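Local coordinates for protein WipB (Legionella pneumophila, PDB 5NNY) that acts as a translocated Ser/Thr phosphatase that targets the host lysosomal nutrient-sensing machinery, here represented by its phosphatase domain, at residues H12-L17 with E40-P45; L16-I21 with Y106-L111; E135-F140 with N180-V185. All coordinates share one frame; numbering follows the deposited sequence.

The three contacts tie together helices of the phosphatase domain, which has a calcineurin-like phosphoesterase fold. Contacts 1 and 2 share L16 and L17 of helix 15-24 and have centres 8 Å apart; they meet directly where A15 CB lies 3.5 Å from F107 CB. Contact 3 joins helices 128-138 and 175-186, its centre 18 Å from that of contact 2, yet L109 O comes within 3.7 Å of I181 CG2, so helix 105-117 bridges the two. Contacts 1 and 3 do not touch, with nearest atoms about 12 Å apart. H12, just before the residues that meet Y42, ends the GDLH sequence, which matches a signature that supplies metal ligands in related phosphoesterases.

Contact 1: H12-L17 with E40-P45; sequences HANALL and EIYTLP
Y42 docks its ring against the loop and first helical turn that follow the GDLH sequence, a match to the GDxH signature of calcineurin-like phosphoesterases. With CG anti to the backbone N (chi1 -169°), the ring leaves the end of helix 32-42 and points into the N-terminal turn of helix 15-24. L16 N sits 4.2 Å above the ring plane of Y42, over its centre, while L16 CB reaches Y42 CD2 at 3.9 Å. On the distal half, A15 CB lies 4.0 Å from Y42 CE1, and N14 OD1 approaches Y42 CE2 at 3.5 Å. The N14 amide is nearly parallel to the ring plane although the two side chains cross at about a right angle. N14 is the N-cap: its OD1 accepts from L17 N at 2.9 Å in a nearly straight bond (173°), the donor standing well above the carbonyl plane, which fixes the amide beside the ring. Y42 OH accepts from the backbone N of V103, and A13 O lies 3.5 Å from Y42 OH, at most a weak bond. F107 and I108 of helix 105-117 cover A15, F107 also reaches Y42, and L16 continues onto F38 and A39 of helix 32-42.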
# COMPACT_ATOMS: atom_id res chain seq x y z
N HIS A 12 -1.30 7.41 5.08
CA HIS A 12 -2.74 7.65 5.20
C HIS A 12 -3.31 8.30 3.93
O HIS A 12 -4.13 9.22 3.99
CB HIS A 12 -3.04 8.48 6.44
CG HIS A 12 -2.53 7.84 7.69
ND1 HIS A 12 -2.94 6.59 8.09
CD2 HIS A 12 -1.61 8.25 8.59
CE1 HIS A 12 -2.31 6.26 9.20
NE2 HIS A 12 -1.48 7.24 9.52
N ALA A 13 -2.85 7.82 2.79
CA ALA A 13 -3.32 8.25 1.47
C ALA A 13 -3.13 9.75 1.24
O ALA A 13 -3.88 10.36 0.48
CB ALA A 13 -4.79 7.86 1.26
N ASN A 14 -2.13 10.35 1.88
CA ASN A 14 -1.87 11.78 1.73
C ASN A 14 -0.93 11.94 0.55
O ASN A 14 0.28 11.72 0.67
CB ASN A 14 -1.30 12.36 3.02
CG ASN A 14 -1.07 13.88 2.96
OD1 ASN A 14 -0.94 14.46 1.89
ND2 ASN A 14 -1.00 14.51 4.13
N ALA A 15 -1.48 12.32 -0.61
CA ALA A 15 -0.67 12.37 -1.82
C ALA A 15 0.34 13.51 -1.77
O ALA A 15 1.42 13.40 -2.37
CB ALA A 15 -1.57 12.47 -3.06
N LEU A 16 0.03 14.59 -1.06
CA LEU A 16 0.97 15.71 -0.96
C LEU A 16 2.14 15.35 -0.07
O LEU A 16 3.29 15.69 -0.37
CB LEU A 16 0.28 16.96 -0.40
CG LEU A 16 1.15 18.21 -0.15
CD1 LEU A 16 1.91 18.72 -1.41
CD2 LEU A 16 0.30 19.33 0.44
N LEU A 17 1.87 14.66 1.04
CA LEU A 17 2.95 14.13 1.86
C LEU A 17 3.85 13.22 1.04
O LEU A 17 5.08 13.36 1.09
CB LEU A 17 2.36 13.39 3.07
CG LEU A 17 3.31 12.61 3.97
CD1 LEU A 17 4.44 13.47 4.56
CD2 LEU A 17 2.52 11.91 5.07
N GLU A 40 -2.34 23.08 -3.94
CA GLU A 40 -3.64 23.74 -4.09
C GLU A 40 -4.75 22.75 -4.46
O GLU A 40 -5.85 22.80 -3.90
CB GLU A 40 -3.58 24.83 -5.16
CG GLU A 40 -4.83 25.73 -5.15
CD GLU A 40 -4.71 26.94 -6.03
OE1 GLU A 40 -3.59 27.24 -6.49
OE2 GLU A 40 -5.76 27.58 -6.25
N ILE A 41 -4.49 21.89 -5.44
CA ILE A 41 -5.49 20.89 -5.82
C ILE A 41 -5.74 19.95 -4.65
O ILE A 41 -6.90 19.64 -4.33
CB ILE A 41 -5.03 20.12 -7.08
CG1 ILE A 41 -5.17 21.01 -8.34
CG2 ILE A 41 -5.82 18.82 -7.24
CD1 ILE A 41 -4.53 20.41 -9.60
N TYR A 42 -4.67 19.52 -3.98
CA TYR A 42 -4.81 18.57 -2.89
C TYR A 42 -5.67 19.13 -1.76
O TYR A 42 -6.39 18.37 -1.10
CB TYR A 42 -3.43 18.13 -2.34
CG TYR A 42 -3.64 16.97 -1.41
CD1 TYR A 42 -3.98 15.72 -1.92
CD2 TYR A 42 -3.60 17.13 -0.02
CE1 TYR A 42 -4.25 14.64 -1.07
CE2 TYR A 42 -3.87 16.05 0.83
CZ TYR A 42 -4.21 14.82 0.30
OH TYR A 42 -4.48 13.74 1.13
N THR A 43 -5.65 20.45 -1.54
CA THR A 43 -6.40 21.03 -0.43
C THR A 43 -7.59 21.85 -0.90
O THR A 43 -8.08 22.71 -0.16
CB THR A 43 -5.49 21.86 0.48
OG1 THR A 43 -4.89 22.94 -0.24
CG2 THR A 43 -4.38 20.98 1.05
N LEU A 44 -8.07 21.60 -2.11
CA LEU A 44 -9.28 22.25 -2.60
C LEU A 44 -10.42 22.00 -1.61
O LEU A 44 -10.70 20.84 -1.29
CB LEU A 44 -9.68 21.72 -3.98
CG LEU A 44 -8.96 22.26 -5.22
CD1 LEU A 44 -9.32 21.44 -6.46
CD2 LEU A 44 -9.33 23.71 -5.42
N PRO A 45 -11.10 23.04 -1.13
CA PRO A 45 -12.23 22.80 -0.20
C PRO A 45 -13.26 21.82 -0.72
O PRO A 45 -13.77 21.01 0.07
CB PRO A 45 -12.82 24.21 -0.03
CG PRO A 45 -11.62 25.11 -0.17
CD PRO A 45 -10.71 24.46 -1.19

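Contact 2: L16-I21 with Y106-L111; sequences LLFLNI and YFILKL
Helices 16-21 and 106-111 run in nearly the same direction, F18 abreast of I108 and L19 abreast of L111, with their axes 28° apart and 10.4 Å from each other at closest approach. The join is wholly apolar and is carried by F18 and L111, whose side chains slide past one another in opposite directions. F18, its ring swung away from its own backbone N (chi1 -166°), reaches across to the other helix. One ortho carbon, F18 CD2, takes the nearest touch, 3.8 Å from the methyl L111 CD1, and the adjoining F18 CE2 rests 4.0 Å from L111 CB. I108 reaches the same ring atom from one turn earlier on its helix: CG1 is placed opposite the carbonyl carbon (chi1 -79°) and ends 4.2 Å from F18 CD2. L111 CD1 and I108 CG1 both come at the ring obliquely, so this is van der Waals packing with no face or edge stack. The second branch of L111 serves the next row, where CD2 meets L19 CD1 at 4.2 Å. All four residues are buried, and the layer continues beyond them, L19 onto Y35 and F38 of helix 32-42, and L111 onto Y75 and I79 of helix 64-79. Helix 15-24 follows strand 6-8, and helix 105-117 links strands 90-93 and 121-125 in a beta-alpha-beta unit. Near-parallel helices set beside neighbouring parallel strands are characteristic of the alpha/beta core of the calcineurin-like phosphoesterase fold.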
# COMPACT_ATOMS: atom_id res chain seq x y z
N LEU A 16 0.03 14.59 -1.06
CA LEU A 16 0.97 15.71 -0.96
C LEU A 16 2.14 15.35 -0.07
O LEU A 16 3.29 15.69 -0.37
CB LEU A 16 0.28 16.96 -0.40
CG LEU A 16 1.15 18.21 -0.15
CD1 LEU A 16 1.91 18.72 -1.41
CD2 LEU A 16 0.30 19.33 0.44
N LEU A 17 1.87 14.66 1.04
CA LEU A 17 2.95 14.13 1.86
C LEU A 17 3.85 13.22 1.04
O LEU A 17 5.08 13.36 1.09
CB LEU A 17 2.36 13.39 3.07
CG LEU A 17 3.31 12.61 3.97
CD1 LEU A 17 4.44 13.47 4.56
CD2 LEU A 17 2.52 11.91 5.07
N PHE A 18 3.25 12.30 0.27
CA PHE A 18 4.00 11.44 -0.65
C PHE A 18 4.86 12.27 -1.60
O PHE A 18 6.06 12.01 -1.75
CB PHE A 18 3.03 10.54 -1.42
CG PHE A 18 3.69 9.38 -2.15
CD1 PHE A 18 4.85 8.80 -1.68
CD2 PHE A 18 3.13 8.88 -3.31
CE1 PHE A 18 5.43 7.73 -2.36
CE2 PHE A 18 3.71 7.82 -3.99
CZ PHE A 18 4.87 7.24 -3.52
N LEU A 19 4.26 13.26 -2.26
CA LEU A 19 5.03 14.15 -3.13
C LEU A 19 6.18 14.81 -2.38
O LEU A 19 7.30 14.88 -2.89
CB LEU A 19 4.11 15.23 -3.73
CG LEU A 19 4.82 16.08 -4.80
CD1 LEU A 19 4.79 15.36 -6.12
CD2 LEU A 19 4.16 17.44 -4.96
N ASN A 20 5.91 15.33 -1.18
CA ASN A 20 6.94 16.05 -0.43
C ASN A 20 8.15 15.16 -0.18
O ASN A 20 9.30 15.58 -0.39
CB ASN A 20 6.36 16.56 0.88
CG ASN A 20 7.12 17.75 1.44
OD1 ASN A 20 7.67 18.56 0.69
ND2 ASN A 20 7.15 17.86 2.76
N ILE A 21 7.92 13.93 0.27
CA ILE A 21 9.03 13.04 0.57
C ILE A 21 9.81 12.72 -0.70
O ILE A 21 11.05 12.76 -0.71
CB ILE A 21 8.52 11.76 1.26
CG1 ILE A 21 7.84 12.10 2.59
CG2 ILE A 21 9.66 10.79 1.52
CD1 ILE A 21 7.02 10.94 3.16
N TYR A 106 -7.05 8.20 -6.34
CA TYR A 106 -6.56 8.49 -7.68
C TYR A 106 -5.22 9.21 -7.65
O TYR A 106 -4.37 8.98 -8.51
CB TYR A 106 -7.59 9.34 -8.44
CG TYR A 106 -7.29 9.48 -9.91
CD1 TYR A 106 -7.58 8.45 -10.78
CD2 TYR A 106 -6.70 10.65 -10.42
CE1 TYR A 106 -7.30 8.56 -12.14
CE2 TYR A 106 -6.42 10.78 -11.79
CZ TYR A 106 -6.73 9.73 -12.63
OH TYR A 106 -6.48 9.83 -13.97
N PHE A 107 -5.03 10.11 -6.67
CA PHE A 107 -3.83 10.95 -6.66
C PHE A 107 -2.57 10.12 -6.48
O PHE A 107 -1.60 10.28 -7.23
CB PHE A 107 -3.94 12.01 -5.56
CG PHE A 107 -4.96 13.10 -5.84
CD1 PHE A 107 -5.40 13.38 -7.13
CD2 PHE A 107 -5.42 13.88 -4.79
CE1 PHE A 107 -6.32 14.41 -7.37
CE2 PHE A 107 -6.32 14.93 -5.01
CZ PHE A 107 -6.77 15.19 -6.31
N ILE A 108 -2.58 9.21 -5.51
CA ILE A 108 -1.40 8.39 -5.25
C ILE A 108 -1.26 7.32 -6.32
O ILE A 108 -0.14 6.93 -6.67
CB ILE A 108 -1.45 7.81 -3.82
CG1 ILE A 108 -1.02 8.91 -2.84
CG2 ILE A 108 -0.57 6.56 -3.66
CD1 ILE A 108 -0.75 8.48 -1.44
N LEU A 109 -2.37 6.85 -6.89
CA LEU A 109 -2.28 5.87 -7.96
C LEU A 109 -1.53 6.43 -9.17
O LEU A 109 -0.73 5.73 -9.80
CB LEU A 109 -3.67 5.39 -8.38
CG LEU A 109 -4.39 4.43 -7.42
CD1 LEU A 109 -5.82 4.15 -7.91
CD2 LEU A 109 -3.59 3.14 -7.28
N LYS A 110 -1.80 7.70 -9.51
CA LYS A 110 -1.11 8.33 -10.63
C LYS A 110 0.36 8.56 -10.31
O LYS A 110 1.21 8.49 -11.20
CB LYS A 110 -1.77 9.66 -10.99
CG LYS A 110 -3.13 9.52 -11.65
CD LYS A 110 -3.11 8.53 -12.81
CE LYS A 110 -2.95 9.22 -14.16
NZ LYS A 110 -2.71 8.23 -15.27
N LEU A 111 0.66 8.86 -9.04
CA LEU A 111 2.06 9.03 -8.64
C LEU A 111 2.82 7.72 -8.75
O LEU A 111 3.94 7.69 -9.26
CB LEU A 111 2.15 9.59 -7.21
CG LEU A 111 2.00 11.11 -7.14
CD1 LEU A 111 1.88 11.56 -5.71
CD2 LEU A 111 3.19 11.82 -7.81

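Contact 3: E135-F140 with N180-V185; sequences EACELF and NIYHQV
C137 and Y182 form a CH-pi and sulfur-aromatic contact that joins the end of helix 128-138 to helix 175-186 in the calcineurin-like phosphatase domain. C137 CB lies over one face of the tyrosine, 3.7 Å from the ring centroid and 16° off the normal. The thiol swings past the base of the ring, SG being 4.3 Å from the Y182 centroid in an oblique position, because it stands anti to the carbonyl carbon of C137 (chi1 -70°). E138 passes the far end of the same ring with its chain extended: CG is 3.8 Å from Y182 OH, and its carboxylate is almost perpendicular to the ring plane (89°). Water joins these polar ends, donating to E138 OE2 and accepting from Y182 OH at 2.6 Å, in the plane of the phenol. The carboxylate is further gripped from a loop, OE1 by H257 ND1 and OE2 by I256 N, which fixes the group the tyrosine reaches through water. H183 lays its ring against the edge of Y182, CD2 of the tyrosine standing over the imidazole. A second water spans the helices, donating to C137 O at 2.7 Å and bonded to H183 NE2 at 3.0 Å, at the imidazole edge.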
# COMPACT_ATOMS: atom_id res chain seq x y z
N GLU A 135 -8.61 -6.34 -2.78
CA GLU A 135 -9.82 -7.16 -2.84
C GLU A 135 -10.83 -6.57 -3.80
O GLU A 135 -11.40 -7.28 -4.63
CB GLU A 135 -10.43 -7.31 -1.45
CG GLU A 135 -11.52 -8.40 -1.39
CD GLU A 135 -12.24 -8.40 -0.05
OE1 GLU A 135 -13.19 -7.59 0.11
OE2 GLU A 135 -11.84 -9.19 0.83
N ALA A 136 -11.06 -5.26 -3.70
CA ALA A 136 -11.95 -4.56 -4.62
C ALA A 136 -11.56 -4.81 -6.06
O ALA A 136 -12.42 -5.09 -6.91
CB ALA A 136 -11.94 -3.06 -4.32
N CYS A 137 -10.27 -4.71 -6.37
CA CYS A 137 -9.84 -4.89 -7.75
C CYS A 137 -9.92 -6.34 -8.19
O CYS A 137 -10.34 -6.63 -9.31
CB CYS A 137 -8.41 -4.36 -7.93
SG CYS A 137 -8.30 -2.57 -7.82
N GLU A 138 -9.53 -7.27 -7.31
CA GLU A 138 -9.56 -8.69 -7.66
C GLU A 138 -10.99 -9.21 -7.85
O GLU A 138 -11.21 -10.13 -8.64
CB GLU A 138 -8.87 -9.52 -6.58
CG GLU A 138 -7.36 -9.38 -6.51
CD GLU A 138 -6.76 -10.40 -5.57
OE1 GLU A 138 -7.50 -10.93 -4.71
OE2 GLU A 138 -5.56 -10.68 -5.72
N LEU A 139 -11.96 -8.65 -7.13
CA LEU A 139 -13.34 -9.12 -7.23
C LEU A 139 -14.20 -8.23 -8.11
O LEU A 139 -15.44 -8.29 -8.02
CB LEU A 139 -13.96 -9.26 -5.83
CG LEU A 139 -13.23 -10.25 -4.91
CD1 LEU A 139 -13.97 -10.42 -3.59
CD2 LEU A 139 -13.03 -11.59 -5.59
N PHE A 140 -13.58 -7.43 -8.96
CA PHE A 140 -14.32 -6.48 -9.80
C PHE A 140 -15.42 -7.18 -10.59
O PHE A 140 -16.59 -6.76 -10.57
CB PHE A 140 -13.33 -5.78 -10.73
CG PHE A 140 -13.96 -4.79 -11.66
CD1 PHE A 140 -14.38 -3.55 -11.21
CD2 PHE A 140 -14.07 -5.08 -13.02
CE1 PHE A 140 -14.94 -2.62 -12.10
CE2 PHE A 140 -14.61 -4.17 -13.91
CZ PHE A 140 -15.05 -2.94 -13.45
N ASN A 180 -6.18 -0.87 -14.61
CA ASN A 180 -4.89 -0.98 -15.28
C ASN A 180 -3.74 -0.66 -14.33
O ASN A 180 -2.73 -1.36 -14.30
CB ASN A 180 -4.82 -0.07 -16.51
CG ASN A 180 -3.43 -0.08 -17.15
OD1 ASN A 180 -3.10 -0.96 -17.93
ND2 ASN A 180 -2.61 0.89 -16.78
N ILE A 181 -3.88 0.41 -13.55
CA ILE A 181 -2.82 0.76 -12.60
C ILE A 181 -2.67 -0.34 -11.56
O ILE A 181 -1.55 -0.70 -11.18
CB ILE A 181 -3.11 2.14 -11.96
CG1 ILE A 181 -3.11 3.23 -13.04
CG2 ILE A 181 -2.06 2.49 -10.89
CD1 ILE A 181 -3.42 4.61 -12.50
N TYR A 182 -3.79 -0.90 -11.10
CA TYR A 182 -3.73 -2.01 -10.15
C TYR A 182 -2.87 -3.15 -10.68
O TYR A 182 -1.94 -3.61 -10.01
CB TYR A 182 -5.13 -2.54 -9.82
CG TYR A 182 -4.95 -3.78 -8.95
CD1 TYR A 182 -4.49 -3.66 -7.65
CD2 TYR A 182 -5.17 -5.06 -9.45
CE1 TYR A 182 -4.28 -4.77 -6.85
CE2 TYR A 182 -4.97 -6.18 -8.66
CZ TYR A 182 -4.52 -6.02 -7.36
OH TYR A 182 -4.32 -7.13 -6.58
N HIS A 183 -3.20 -3.64 -11.87
CA HIS A 183 -2.53 -4.81 -12.43
C HIS A 183 -1.14 -4.49 -12.96
O HIS A 183 -0.21 -5.30 -12.81
CB HIS A 183 -3.40 -5.41 -13.55
CG HIS A 183 -4.67 -6.05 -13.05
ND1 HIS A 183 -4.68 -7.27 -12.42
CD2 HIS A 183 -5.96 -5.64 -13.12
CE1 HIS A 183 -5.93 -7.58 -12.10
NE2 HIS A 183 -6.72 -6.61 -12.52
N GLN A 184 -0.97 -3.33 -13.61
CA GLN A 184 0.30 -3.03 -14.27
C GLN A 184 1.34 -2.45 -13.32
O GLN A 184 2.55 -2.55 -13.58
CB GLN A 184 0.07 -2.05 -15.42
CG GLN A 184 -0.73 -2.65 -16.54
CD GLN A 184 0.02 -3.77 -17.21
OE1 GLN A 184 1.23 -3.67 -17.46
NE2 GLN A 184 -0.68 -4.87 -17.50
N VAL A 185 0.90 -1.82 -12.25
CA VAL A 185 1.77 -1.03 -11.39
C VAL A 185 1.71 -1.53 -9.95
O VAL A 185 2.72 -1.96 -9.38
CB VAL A 185 1.40 0.46 -11.46
CG1 VAL A 185 2.27 1.26 -10.50
CG2 VAL A 185 1.55 0.96 -12.90
O HOH W 1 -9.41 -7.68 -11.61
O HOH W 2 -4.18 -9.49 -7.69